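Local coordinates for alpha-1,3-glucanase (Paenibacillus glycanilyticus, PDB 6K0P), which hydrolyses alpha-1,3-glucan as a glycoside hydrolase of family 87, at residues R13-P18 with N377-N382; R384-F389 with L408-I413; Q400-A405 with D435-D440; V509-I514 with F541-V546. The protein carries 1 engineered substitution. One frame throughout, in Å; residues are numbered along the deposited sequence.

Interaction 1: R13-P18 with N377-N382; sequences RGANMP and NLTATN
Thr379 holds OG1 anti to its carbonyl carbon, beside the backbone N (chi1 -68°). This aims the hydroxyl at Ala15. The N-H of Ala15 donates to it, with Ala15 N 2.9 Å from Thr379 OG1 and an angle of 156° at the hydrogen. A water then closes a small ring. The water lies 2.7 Å from Thr379 OG1 and donates to Ala15 O at the same distance. The loop and the strand are therefore joined at both ends of the Ala15 backbone.

Gly14 passes close to the start of the strand, by Asn377. Its CA is 3.4 Å from Leu378 O, a CH...O contact, and equally near Thr379 OG1. A side-chain carbon at Gly14 would run into that hydroxyl, so the close passage depends on a bare glycine. Ala15 CB sits 3.3 Å from Asn377 O, while Asn377 CB lies 3.8 Å from Gly14 O.

The polar ends on either segment have partners elsewhere. Asn377 bonds through its amide to Asn401 and Asp345. Arg13 leads away from the strand to a salt bridge with Asp483 and a hydrogen bond to Thr438. The chain turns a corner at Asn377. The whole arrangement is an N-terminal segment laid across one face of a right-handed parallel beta-helix, the fold of the pectate lyase-like clan.

Interaction 2: R384-F389 with L408-I413; sequences RRAAAF and LTYPGI. With ACY (acetic acid), chain K.
Ala386 and Tyr410 meet where two successive turns of the parallel beta-helix stack in register. The backbone bonds gather at the Phe389 end. Phe389 N donates to Gly412 O at 3.0 Å, and Ala388 N makes a weak bond to Pro411 O. Phe389 and Ile413 form a parallel bridge, with Ile413 CA 3.2 Å from Phe389 O. At the other end a water stands in for direct strand pairing. It donates to Ala386 O and accepts from Thr409 N.

Van der Waals contacts with the backbone fill in between. Tyr410 sets CB against Ala386 O at 3.3 Å, and Leu408 reaches back with CD1 to Arg384 O. The apolar contacts are few. The Tyr410 ring carbon CD2 lies 4.3 Å from both Ala386 CB and Ala387 CB, and Phe389 CD2 packs on Ile413 CG1. The Tyr410 ring also meets Phe462 and Trp466, and its side chain is about 5 Å from a bound glucose unit.

Arg385 carries the charged contact. Its CG is anti to the backbone N (chi1 173°), and the chain stays extended to NE. The guanidinium takes an acetate, probably from the crystallisation liquor, at its edge. NH1 bonds to the carbonyls of Gly118 and Leu120. An alanine here would probably leave the acetate and both carbonyls without this donor.

The acetate is held by two nearly straight bonds, Arg385 NE to OXT at 2.8 Å and Arg385 NH2 to O at 3.0 Å. Its methyl CH3 sits over one face of the Tyr410 ring, offset toward the rim, 3.9 Å from Tyr410 CZ.

Interaction 3: Q400-A405 with D435-D440; sequences QNLYGA and DGATLD
The Tyr403 ring has Asp440 OD2 at its edge, in the ring plane, and Tyr403 OH donates to that oxygen at 2.7 Å. Ring and carboxylate stand 85° apart. The hydroxyl meets OD2 from above the carboxylate plane. Tyr403 CG is anti to the backbone N (chi1 -179°). The side chain crosses Thr438, whose CB lies 3.8 Å from Tyr403 CD1.

At the other end Gln400 and Asp435 run side by side. Gln400 NE2 donates to Asp435 OD2 at 3.0 Å. The acceptor lies in the amide plane, but the two flat groups are turned 67° apart, and NE2 stands above the Asp435 carboxylate plane.

Between them the backbones pair as parallel strands of the beta-helix. Leu402 N bonds to Gly436 O, Thr438 N to Leu402 O, Gly404 N to Thr438 O at 2.9 Å, and Asp440 N to Gly404 O. On the other face Leu402 CB packs on Ala437 CB, and Leu439 CD2 lies 4.0 Å from Gly404 CA.

Each carboxylate is shared with the next turn, Asp435 OD1 with Asn481 and Asp440 OD1 with Asn485. With a donor on each oxygen, both aspartates are likely to stay ionised.

Interaction 4: V509-I514 with F541-V546; sequences VENVNI and FTNVKV
Asn511 and Asn543 meet through their side-chain amides by taking different rotamers. Asn511 has CG anti to its carbonyl carbon (chi1 -56°), while Asn543 has CG anti to its backbone N (chi1 -164°). Asn543 ND2 donates to Asn511 OD1 at 2.9 Å. The amide planes stand 78° apart, and the acceptor lies in the plane of the donor amide. Asn511 ND2 in turn bonds to Asn481 on the turn before. An alanine at Asn511 would probably leave Asn543 ND2 and Asn481 OD1 each without this partner and the Asn543 amide freer to turn.

The inward face is apolar. Val509 sends CG1, anti to the backbone N, to within 3.7 Å of Val544 CG2, the two side chains crossing at about a right angle. Its CG2 lies 4.0 Å from Phe541 CE2. Ile514 CD1 touches Val546 CG2 at 4.1 Å. On the outer face Lys545 CB lies 3.6 Å from Asn513 OD1, and Asn513 ND2 bonds to Asp483. The bent Lys545 chain carries NZ to Gly570 O and to a weak bond with Asn543 OD1.

Backbone bonds run on both sides of the corner. Thr542 N donates to Val509 O before it, and Lys545 N to Val512 O after it, at 2.9 Å. Asparagines stacked at one corner, bonded amide to amide from turn to turn, form the asparagine ladder known from right-handed parallel beta-helices.

Overall arrangement
Interaction 1 closes the longest loop. It brings the N-terminal 13-18 segment back to strand 374-383, across the intervening N-terminal beta domain and the first turns of the beta-helix. The other three contacts are local, each between successive turns. Interactions 2 and 3 cross, since 400-405 falls between the halves of interaction 2, and 408-413 between those of interaction 3. They join different faces of the same turns and meet inside, where Phe389 packs on Leu402. Leu378 and Ala380 of interaction 1 pack on Phe389 and Ala388 of interaction 2. Interactions 1 and 3 share a border at Asn377 and Asn401. Interaction 4 follows in series near the C terminus and does not touch the others.

Interaction 1: R13-P18 with N377-N382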
loop_
_atom_site.group_PDB
_atom_site.type_symbol
_atom_site.label_atom_id
_atom_site.label_comp_id
_atom_site.label_asym_id
_atom_site.label_seq_id
_atom_site.Cartn_x
_atom_site.Cartn_y
_atom_site.Cartn_z
ATOM N N ARG A 13 12.610 -0.466 9.588
ATOM C CA ARG A 13 12.135 -1.538 8.718
ATOM C C ARG A 13 11.473 -1.029 7.433
ATOM O O ARG A 13 11.130 0.150 7.310
ATOM C CB ARG A 13 11.166 -2.454 9.493
ATOM C CG ARG A 13 11.823 -3.211 10.655
ATOM C CD ARG A 13 11.112 -4.521 10.971
ATOM N NE ARG A 13 11.908 -5.399 11.837
ATOM C CZ ARG A 13 11.686 -5.563 13.137
ATOM N NH1 ARG A 13 10.695 -4.908 13.738
ATOM N NH2 ARG A 13 12.455 -6.381 13.844
ATOM N N GLY A 14 11.310 -1.928 6.475
ATOM C CA GLY A 14 10.615 -1.602 5.245
ATOM C C GLY A 14 11.547 -1.179 4.125
ATOM O O GLY A 14 12.751 -1.456 4.116
ATOM N N ALA A 15 10.960 -0.486 3.156
ATOM C CA ALA A 15 11.703 -0.074 1.974
ATOM C C ALA A 15 12.685 1.044 2.300
ATOM O O ALA A 15 12.412 1.918 3.129
ATOM C CB ALA A 15 10.741 0.394 0.883
ATOM N N ASN A 16 13.839 1.009 1.633
ATOM C CA ASN A 16 14.844 2.066 1.709
ATOM C C ASN A 16 14.632 2.950 0.483
ATOM O O ASN A 16 15.015 2.589 -0.631
ATOM C CB ASN A 16 16.241 1.454 1.731
ATOM C CG ASN A 16 17.331 2.496 1.798
ATOM O OD1 ASN A 16 17.064 3.675 2.018
ATOM N ND2 ASN A 16 18.571 2.067 1.608
ATOM N N MET A 17 13.992 4.092 0.683
ATOM C CA MET A 17 13.660 4.993 -0.403
ATOM C C MET A 17 14.447 6.294 -0.286
ATOM O O MET A 17 14.914 6.661 0.797
ATOM C CB MET A 17 12.151 5.288 -0.387
ATOM C CG MET A 17 11.265 4.037 -0.322
ATOM S SD MET A 17 11.480 2.856 -1.677
ATOM C CE MET A 17 11.268 3.926 -3.095
ATOM N N PRO A 18 14.636 7.010 -1.401
ATOM C CA PRO A 18 15.421 8.255 -1.345
ATOM C C PRO A 18 14.681 9.425 -0.730
ATOM O O PRO A 18 15.311 10.450 -0.440
ATOM C CB PRO A 18 15.740 8.538 -2.821
ATOM C CG PRO A 18 14.669 7.875 -3.574
ATOM C CD PRO A 18 14.292 6.636 -2.783
ATOM N N ASN A 377 11.753 -5.993 2.162
ATOM C CA ASN A 377 12.024 -4.561 2.271
ATOM C C ASN A 377 10.863 -3.753 1.694
ATOM O O ASN A 377 11.028 -2.924 0.800
ATOM C CB ASN A 377 13.356 -4.197 1.599
ATOM C CG ASN A 377 14.509 -5.067 2.073
ATOM O OD1 ASN A 377 14.764 -5.169 3.272
ATOM N ND2 ASN A 377 15.202 -5.704 1.137
ATOM N N LEU A 378 9.670 -4.013 2.220
ATOM C CA LEU A 378 8.452 -3.418 1.684
ATOM C C LEU A 378 7.812 -2.505 2.718
ATOM O O LEU A 378 7.758 -2.838 3.910
ATOM C CB LEU A 378 7.446 -4.498 1.283
ATOM C CG LEU A 378 7.892 -5.516 0.230
ATOM C CD1 LEU A 378 6.737 -6.465 -0.101
ATOM C CD2 LEU A 378 8.381 -4.817 -1.042
ATOM N N THR A 379 7.314 -1.359 2.259
ATOM C CA THR A 379 6.558 -0.443 3.098
ATOM C C THR A 379 5.175 -0.267 2.497
ATOM O O THR A 379 5.041 -0.068 1.285
ATOM C CB THR A 379 7.273 0.903 3.184
ATOM O OG1 THR A 379 8.492 0.729 3.917
ATOM C CG2 THR A 379 6.391 1.955 3.864
ATOM N N ALA A 380 4.144 -0.361 3.338
ATOM C CA ALA A 380 2.767 -0.139 2.903
ATOM C C ALA A 380 2.039 0.622 4.001
ATOM O O ALA A 380 1.851 0.094 5.100
ATOM C CB ALA A 380 2.068 -1.463 2.591
ATOM N N THR A 381 1.631 1.858 3.712
ATOM C CA THR A 381 1.018 2.714 4.722
ATOM C C THR A 381 -0.250 3.338 4.155
ATOM O O THR A 381 -0.462 3.361 2.942
ATOM C CB THR A 381 1.957 3.837 5.156
ATOM O OG1 THR A 381 2.269 4.652 4.021
ATOM C CG2 THR A 381 3.249 3.267 5.749
ATOM N N ASN A 382 -1.088 3.871 5.043
ATOM C CA ASN A 382 -2.340 4.500 4.630
ATOM C C ASN A 382 -3.116 3.579 3.691
ATOM O O ASN A 382 -3.498 3.956 2.577
ATOM C CB ASN A 382 -2.094 5.863 3.978
ATOM C CG ASN A 382 -1.681 6.927 4.969
ATOM O OD1 ASN A 382 -0.626 7.535 4.822
ATOM N ND2 ASN A 382 -2.519 7.181 5.977
HETATM O O HOH W 1 9.985 2.969 3.576
#

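Interaction 2: R384-F389 with L408-I413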
loop_
_atom_site.group_PDB
_atom_site.type_symbol
_atom_site.label_atom_id
_atom_site.label_comp_id
_atom_site.label_asym_id
_atom_site.label_seq_id
_atom_site.Cartn_x
_atom_site.Cartn_y
_atom_site.Cartn_z
ATOM N N ARG A 384 -6.111 2.114 2.304
ATOM C CA ARG A 384 -7.443 2.706 2.348
ATOM C C ARG A 384 -8.556 1.670 2.457
ATOM O O ARG A 384 -9.702 2.032 2.745
ATOM C CB ARG A 384 -7.632 3.635 1.149
ATOM C CG ARG A 384 -6.560 4.731 1.108
ATOM C CD ARG A 384 -6.919 5.825 0.125
ATOM N NE ARG A 384 -6.678 5.441 -1.262
ATOM C CZ ARG A 384 -6.858 6.269 -2.282
ATOM N NH1 ARG A 384 -7.295 7.503 -2.058
ATOM N NH2 ARG A 384 -6.605 5.869 -3.520
ATOM N N ARG A 385 -8.241 0.398 2.230
ATOM C CA ARG A 385 -9.153 -0.713 2.449
ATOM C C ARG A 385 -8.305 -1.973 2.420
ATOM O O ARG A 385 -7.336 -2.035 1.661
ATOM C CB ARG A 385 -10.218 -0.769 1.338
ATOM C CG ARG A 385 -11.107 -1.995 1.405
ATOM C CD ARG A 385 -12.010 -2.063 0.199
ATOM N NE ARG A 385 -12.755 -3.315 0.184
ATOM C CZ ARG A 385 -13.892 -3.477 -0.471
ATOM N NH1 ARG A 385 -14.401 -2.464 -1.168
ATOM N NH2 ARG A 385 -14.516 -4.649 -0.426
ATOM N N ALA A 386 -8.657 -2.956 3.257
ATOM C CA ALA A 386 -7.951 -4.239 3.332
ATOM C C ALA A 386 -6.564 -4.094 3.963
ATOM O O ALA A 386 -6.338 -3.165 4.749
ATOM C CB ALA A 386 -7.961 -4.986 1.990
ATOM N N ALA A 387 -5.642 -5.017 3.692
ATOM C CA ALA A 387 -4.447 -5.133 4.520
ATOM C C ALA A 387 -3.221 -4.521 3.850
ATOM O O ALA A 387 -3.160 -4.367 2.628
ATOM C CB ALA A 387 -4.169 -6.606 4.867
ATOM N N ALA A 388 -2.222 -4.180 4.671
ATOM C CA ALA A 388 -0.936 -3.769 4.114
ATOM C C ALA A 388 -0.268 -4.922 3.372
ATOM O O ALA A 388 0.269 -4.743 2.271
ATOM C CB ALA A 388 -0.035 -3.218 5.225
ATOM N N PHE A 389 -0.298 -6.118 3.956
ATOM C CA PHE A 389 0.313 -7.306 3.377
ATOM C C PHE A 389 -0.670 -8.453 3.541
ATOM O O PHE A 389 -1.265 -8.607 4.607
ATOM C CB PHE A 389 1.634 -7.641 4.100
ATOM C CG PHE A 389 2.607 -6.503 4.117
ATOM C CD1 PHE A 389 3.420 -6.258 3.014
ATOM C CD2 PHE A 389 2.691 -5.656 5.217
ATOM C CE1 PHE A 389 4.295 -5.187 3.012
ATOM C CE2 PHE A 389 3.571 -4.586 5.221
ATOM C CZ PHE A 389 4.380 -4.359 4.117
ATOM N N LEU A 408 -7.149 1.454 7.233
ATOM C CA LEU A 408 -8.484 1.954 7.549
ATOM C C LEU A 408 -9.439 0.871 8.040
ATOM O O LEU A 408 -10.288 1.159 8.889
ATOM C CB LEU A 408 -9.090 2.694 6.361
ATOM C CG LEU A 408 -8.402 4.012 6.014
ATOM C CD1 LEU A 408 -9.245 4.773 4.998
ATOM C CD2 LEU A 408 -8.145 4.874 7.258
ATOM N N THR A 409 -9.360 -0.365 7.508
ATOM C CA THR A 409 -10.414 -1.354 7.752
ATOM C C THR A 409 -9.954 -2.765 8.108
ATOM O O THR A 409 -10.817 -3.624 8.315
ATOM C CB THR A 409 -11.349 -1.494 6.535
ATOM O OG1 THR A 409 -10.609 -2.058 5.442
ATOM C CG2 THR A 409 -11.946 -0.161 6.120
ATOM N N TYR A 410 -8.647 -3.052 8.168
ATOM C CA TYR A 410 -8.270 -4.466 8.156
ATOM C C TYR A 410 -6.863 -4.628 8.746
ATOM O O TYR A 410 -6.246 -3.629 9.150
ATOM C CB TYR A 410 -8.379 -4.926 6.692
ATOM C CG TYR A 410 -8.997 -6.294 6.440
ATOM C CD1 TYR A 410 -10.189 -6.650 7.048
ATOM C CD2 TYR A 410 -8.367 -7.237 5.627
ATOM C CE1 TYR A 410 -10.769 -7.877 6.823
ATOM C CE2 TYR A 410 -8.948 -8.475 5.394
ATOM C CZ TYR A 410 -10.143 -8.791 5.994
ATOM O OH TYR A 410 -10.695 -10.028 5.753
ATOM N N PRO A 411 -6.333 -5.853 8.841
ATOM C CA PRO A 411 -5.036 -6.057 9.498
ATOM C C PRO A 411 -3.874 -5.391 8.782
ATOM O O PRO A 411 -3.933 -5.048 7.595
ATOM C CB PRO A 411 -4.854 -7.579 9.429
ATOM C CG PRO A 411 -6.229 -8.111 9.415
ATOM C CD PRO A 411 -7.007 -7.138 8.588
ATOM N N GLY A 412 -2.779 -5.248 9.533
ATOM C CA GLY A 412 -1.493 -5.026 8.897
ATOM C C GLY A 412 -1.087 -6.192 8.013
ATOM O O GLY A 412 -0.601 -5.991 6.896
ATOM N N ILE A 413 -1.260 -7.424 8.507
ATOM C CA ILE A 413 -0.932 -8.643 7.768
ATOM C C ILE A 413 -2.099 -9.613 7.887
ATOM O O ILE A 413 -2.479 -9.995 9.003
ATOM C CB ILE A 413 0.362 -9.314 8.265
ATOM C CG1 ILE A 413 1.524 -8.312 8.276
ATOM C CG2 ILE A 413 0.689 -10.520 7.384
ATOM C CD1 ILE A 413 2.819 -8.913 8.793
HETATM C C ACY K . -12.225 -6.471 1.722
HETATM O O ACY K . -13.043 -6.887 0.820
HETATM O OXT ACY K . -11.833 -5.321 1.852
HETATM C CH3 ACY K . -11.769 -7.574 2.668
HETATM O O HOH W 2 -7.470 -0.835 5.379
#

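Interaction 3: Q400-A405 with D435-D440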
loop_
_atom_site.group_PDB
_atom_site.type_symbol
_atom_site.label_atom_id
_atom_site.label_comp_id
_atom_site.label_asym_id
_atom_site.label_seq_id
_atom_site.Cartn_x
_atom_site.Cartn_y
_atom_site.Cartn_z
ATOM N N GLN A 400 9.724 -10.379 4.360
ATOM C CA GLN A 400 10.832 -10.058 5.249
ATOM C C GLN A 400 11.134 -8.569 5.230
ATOM O O GLN A 400 11.192 -7.954 4.160
ATOM C CB GLN A 400 12.073 -10.834 4.816
ATOM C CG GLN A 400 13.274 -10.668 5.720
ATOM C CD GLN A 400 14.403 -11.581 5.282
ATOM O OE1 GLN A 400 14.952 -11.428 4.189
ATOM N NE2 GLN A 400 14.727 -12.562 6.115
ATOM N N ASN A 401 11.348 -8.001 6.418
ATOM C CA ASN A 401 11.647 -6.580 6.610
ATOM C C ASN A 401 10.525 -5.695 6.055
ATOM O O ASN A 401 10.671 -4.996 5.050
ATOM C CB ASN A 401 13.021 -6.173 6.071
ATOM C CG ASN A 401 13.394 -4.777 6.510
ATOM O OD1 ASN A 401 12.991 -4.348 7.586
ATOM N ND2 ASN A 401 14.142 -4.056 5.688
ATOM N N LEU A 402 9.406 -5.729 6.770
ATOM C CA LEU A 402 8.183 -5.047 6.366
ATOM C C LEU A 402 7.888 -3.894 7.310
ATOM O O LEU A 402 8.129 -3.988 8.518
ATOM C CB LEU A 402 6.986 -5.997 6.420
ATOM C CG LEU A 402 7.144 -7.372 5.786
ATOM C CD1 LEU A 402 5.881 -8.206 6.036
ATOM C CD2 LEU A 402 7.424 -7.209 4.293
ATOM N N TYR A 403 7.332 -2.816 6.761
ATOM C CA TYR A 403 6.730 -1.766 7.570
ATOM C C TYR A 403 5.307 -1.562 7.077
ATOM O O TYR A 403 5.090 -1.310 5.886
ATOM C CB TYR A 403 7.506 -0.447 7.471
ATOM C CG TYR A 403 6.870 0.610 8.345
ATOM C CD1 TYR A 403 7.014 0.568 9.727
ATOM C CD2 TYR A 403 6.083 1.612 7.799
ATOM C CE1 TYR A 403 6.414 1.515 10.543
ATOM C CE2 TYR A 403 5.480 2.570 8.608
ATOM C CZ TYR A 403 5.650 2.512 9.975
ATOM O OH TYR A 403 5.056 3.454 10.785
ATOM N N GLY A 404 4.346 -1.680 7.972
ATOM C CA GLY A 404 2.957 -1.391 7.641
ATOM C C GLY A 404 2.346 -0.465 8.668
ATOM O O GLY A 404 2.643 -0.566 9.855
ATOM N N ALA A 405 1.481 0.438 8.202
ATOM C CA ALA A 405 0.913 1.403 9.141
ATOM C C ALA A 405 -0.393 1.980 8.620
ATOM O O ALA A 405 -0.594 2.133 7.410
ATOM C CB ALA A 405 1.889 2.544 9.469
ATOM N N ASP A 435 9.096 -12.376 8.650
ATOM C CA ASP A 435 10.335 -12.241 9.416
ATOM C C ASP A 435 10.791 -10.790 9.402
ATOM O O ASP A 435 11.330 -10.317 8.397
ATOM C CB ASP A 435 11.424 -13.142 8.837
ATOM C CG ASP A 435 12.782 -12.930 9.499
ATOM O OD1 ASP A 435 12.849 -12.381 10.617
ATOM O OD2 ASP A 435 13.794 -13.310 8.880
ATOM N N GLY A 436 10.598 -10.098 10.521
ATOM C CA GLY A 436 11.025 -8.716 10.608
ATOM C C GLY A 436 9.950 -7.776 10.112
ATOM O O GLY A 436 9.854 -7.515 8.912
ATOM N N ALA A 437 9.108 -7.288 11.011
ATOM C CA ALA A 437 8.022 -6.418 10.592
ATOM C C ALA A 437 7.692 -5.450 11.713
ATOM O O ALA A 437 7.710 -5.820 12.887
ATOM C CB ALA A 437 6.773 -7.232 10.222
ATOM N N THR A 438 7.410 -4.206 11.349
ATOM C CA THR A 438 6.860 -3.237 12.286
ATOM C C THR A 438 5.499 -2.829 11.762
ATOM O O THR A 438 5.374 -2.478 10.586
ATOM C CB THR A 438 7.774 -2.019 12.430
ATOM O OG1 THR A 438 9.054 -2.464 12.905
ATOM C CG2 THR A 438 7.184 -1.018 13.420
ATOM N N LEU A 439 4.480 -2.919 12.617
ATOM C CA LEU A 439 3.102 -2.617 12.234
ATOM C C LEU A 439 2.576 -1.577 13.213
ATOM O O LEU A 439 2.402 -1.872 14.403
ATOM C CB LEU A 439 2.225 -3.870 12.260
ATOM C CG LEU A 439 2.692 -5.024 11.371
ATOM C CD1 LEU A 439 1.854 -6.266 11.644
ATOM C CD2 LEU A 439 2.629 -4.657 9.891
ATOM N N ASP A 440 2.325 -0.363 12.716
ATOM C CA ASP A 440 1.914 0.762 13.552
ATOM C C ASP A 440 0.461 1.096 13.262
ATOM O O ASP A 440 0.105 1.399 12.119
ATOM C CB ASP A 440 2.765 1.999 13.261
ATOM C CG ASP A 440 4.192 1.864 13.746
ATOM O OD1 ASP A 440 4.475 0.911 14.503
ATOM O OD2 ASP A 440 5.028 2.723 13.371
#

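Interaction 4: V509-I514 with F541-V546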
loop_
_atom_site.group_PDB
_atom_site.type_symbol
_atom_site.label_atom_id
_atom_site.label_comp_id
_atom_site.label_asym_id
_atom_site.label_seq_id
_atom_site.Cartn_x
_atom_site.Cartn_y
_atom_site.Cartn_z
ATOM N N VAL A 509 5.057 -18.258 16.644
ATOM C CA VAL A 509 5.249 -16.821 16.818
ATOM C C VAL A 509 6.469 -16.647 17.712
ATOM O O VAL A 509 6.510 -17.215 18.809
ATOM C CB VAL A 509 4.009 -16.180 17.466
ATOM C CG1 VAL A 509 4.149 -14.673 17.549
ATOM C CG2 VAL A 509 2.731 -16.564 16.698
ATOM N N GLU A 510 7.463 -15.878 17.253
ATOM C CA GLU A 510 8.733 -15.761 17.970
ATOM C C GLU A 510 9.222 -14.317 17.958
ATOM O O GLU A 510 9.259 -13.686 16.897
ATOM C CB GLU A 510 9.810 -16.633 17.308
ATOM C CG GLU A 510 9.431 -18.096 17.116
ATOM C CD GLU A 510 10.468 -18.874 16.317
ATOM O OE1 GLU A 510 11.349 -18.242 15.685
ATOM O OE2 GLU A 510 10.393 -20.123 16.314
ATOM N N ASN A 511 9.644 -13.807 19.116
ATOM C CA ASN A 511 10.252 -12.475 19.222
ATOM C C ASN A 511 9.295 -11.394 18.708
ATOM O O ASN A 511 9.547 -10.726 17.703
ATOM C CB ASN A 511 11.589 -12.383 18.474
ATOM C CG ASN A 511 12.588 -13.417 18.931
ATOM O OD1 ASN A 511 12.605 -13.806 20.096
ATOM N ND2 ASN A 511 13.443 -13.857 18.015
ATOM N N VAL A 512 8.187 -11.242 19.422
ATOM C CA VAL A 512 7.134 -10.312 19.035
ATOM C C VAL A 512 6.818 -9.427 20.231
ATOM O O VAL A 512 6.663 -9.925 21.351
ATOM C CB VAL A 512 5.878 -11.048 18.534
ATOM C CG1 VAL A 512 4.728 -10.073 18.315
ATOM C CG2 VAL A 512 6.198 -11.792 17.244
ATOM N N ASN A 513 6.732 -8.120 19.995
ATOM C CA ASN A 513 6.316 -7.155 21.002
ATOM C C ASN A 513 4.994 -6.542 20.566
ATOM O O ASN A 513 4.865 -6.085 19.423
ATOM C CB ASN A 513 7.373 -6.061 21.166
ATOM C CG ASN A 513 8.682 -6.610 21.668
ATOM O OD1 ASN A 513 8.724 -7.284 22.697
ATOM N ND2 ASN A 513 9.756 -6.353 20.932
ATOM N N ILE A 514 4.011 -6.560 21.459
ATOM C CA ILE A 514 2.690 -6.002 21.196
ATOM C C ILE A 514 2.467 -4.890 22.210
ATOM O O ILE A 514 2.268 -5.161 23.403
ATOM C CB ILE A 514 1.590 -7.066 21.292
ATOM C CG1 ILE A 514 1.831 -8.179 20.257
ATOM C CG2 ILE A 514 0.217 -6.424 21.096
ATOM C CD1 ILE A 514 1.143 -9.503 20.595
ATOM N N PHE A 541 4.280 -19.796 21.109
ATOM C CA PHE A 541 4.720 -18.432 21.382
ATOM C C PHE A 541 6.035 -18.482 22.139
ATOM O O PHE A 541 6.117 -19.097 23.206
ATOM C CB PHE A 541 3.664 -17.678 22.194
ATOM C CG PHE A 541 2.330 -17.602 21.508
ATOM C CD1 PHE A 541 1.459 -18.683 21.533
ATOM C CD2 PHE A 541 1.964 -16.469 20.794
ATOM C CE1 PHE A 541 0.238 -18.633 20.883
ATOM C CE2 PHE A 541 0.746 -16.404 20.146
ATOM C CZ PHE A 541 -0.122 -17.487 20.181
ATOM N N THR A 542 7.060 -17.843 21.584
ATOM C CA THR A 542 8.368 -17.736 22.215
ATOM C C THR A 542 8.738 -16.263 22.242
ATOM O O THR A 542 8.759 -15.613 21.193
ATOM C CB THR A 542 9.410 -18.511 21.409
ATOM O OG1 THR A 542 8.973 -19.862 21.232
ATOM C CG2 THR A 542 10.762 -18.499 22.120
ATOM N N ASN A 543 9.030 -15.737 23.429
ATOM C CA ASN A 543 9.473 -14.351 23.567
ATOM C C ASN A 543 8.452 -13.378 22.974
ATOM O O ASN A 543 8.795 -12.459 22.224
ATOM C CB ASN A 543 10.865 -14.140 22.965
ATOM C CG ASN A 543 11.502 -12.850 23.428
ATOM O OD1 ASN A 543 11.227 -12.372 24.529
ATOM N ND2 ASN A 543 12.349 -12.268 22.585
ATOM N N VAL A 544 7.185 -13.588 23.316
ATOM C CA VAL A 544 6.103 -12.703 22.895
ATOM C C VAL A 544 5.701 -11.875 24.111
ATOM O O VAL A 544 5.213 -12.413 25.114
ATOM C CB VAL A 544 4.922 -13.482 22.303
ATOM C CG1 VAL A 544 3.777 -12.527 21.954
ATOM C CG2 VAL A 544 5.368 -14.259 21.054
ATOM N N LYS A 545 5.930 -10.566 24.036
ATOM C CA LYS A 545 5.617 -9.646 25.121
ATOM C C LYS A 545 4.363 -8.856 24.769
ATOM O O LYS A 545 4.253 -8.314 23.664
ATOM C CB LYS A 545 6.781 -8.680 25.354
ATOM C CG LYS A 545 8.081 -9.343 25.828
ATOM C CD LYS A 545 7.843 -10.190 27.081
ATOM C CE LYS A 545 9.141 -10.458 27.839
ATOM N NZ LYS A 545 10.075 -11.331 27.086
ATOM N N VAL A 546 3.417 -8.796 25.704
ATOM C CA VAL A 546 2.247 -7.934 25.587
ATOM C C VAL A 546 2.375 -6.851 26.647
ATOM O O VAL A 546 2.438 -7.156 27.846
ATOM C CB VAL A 546 0.940 -8.720 25.752
ATOM C CG1 VAL A 546 -0.252 -7.772 25.735
ATOM C CG2 VAL A 546 0.804 -9.773 24.661
HETATM O O HOH W 3 7.158 -20.129 19.223
HETATM O O HOH W 4 9.868 -9.893 22.564
#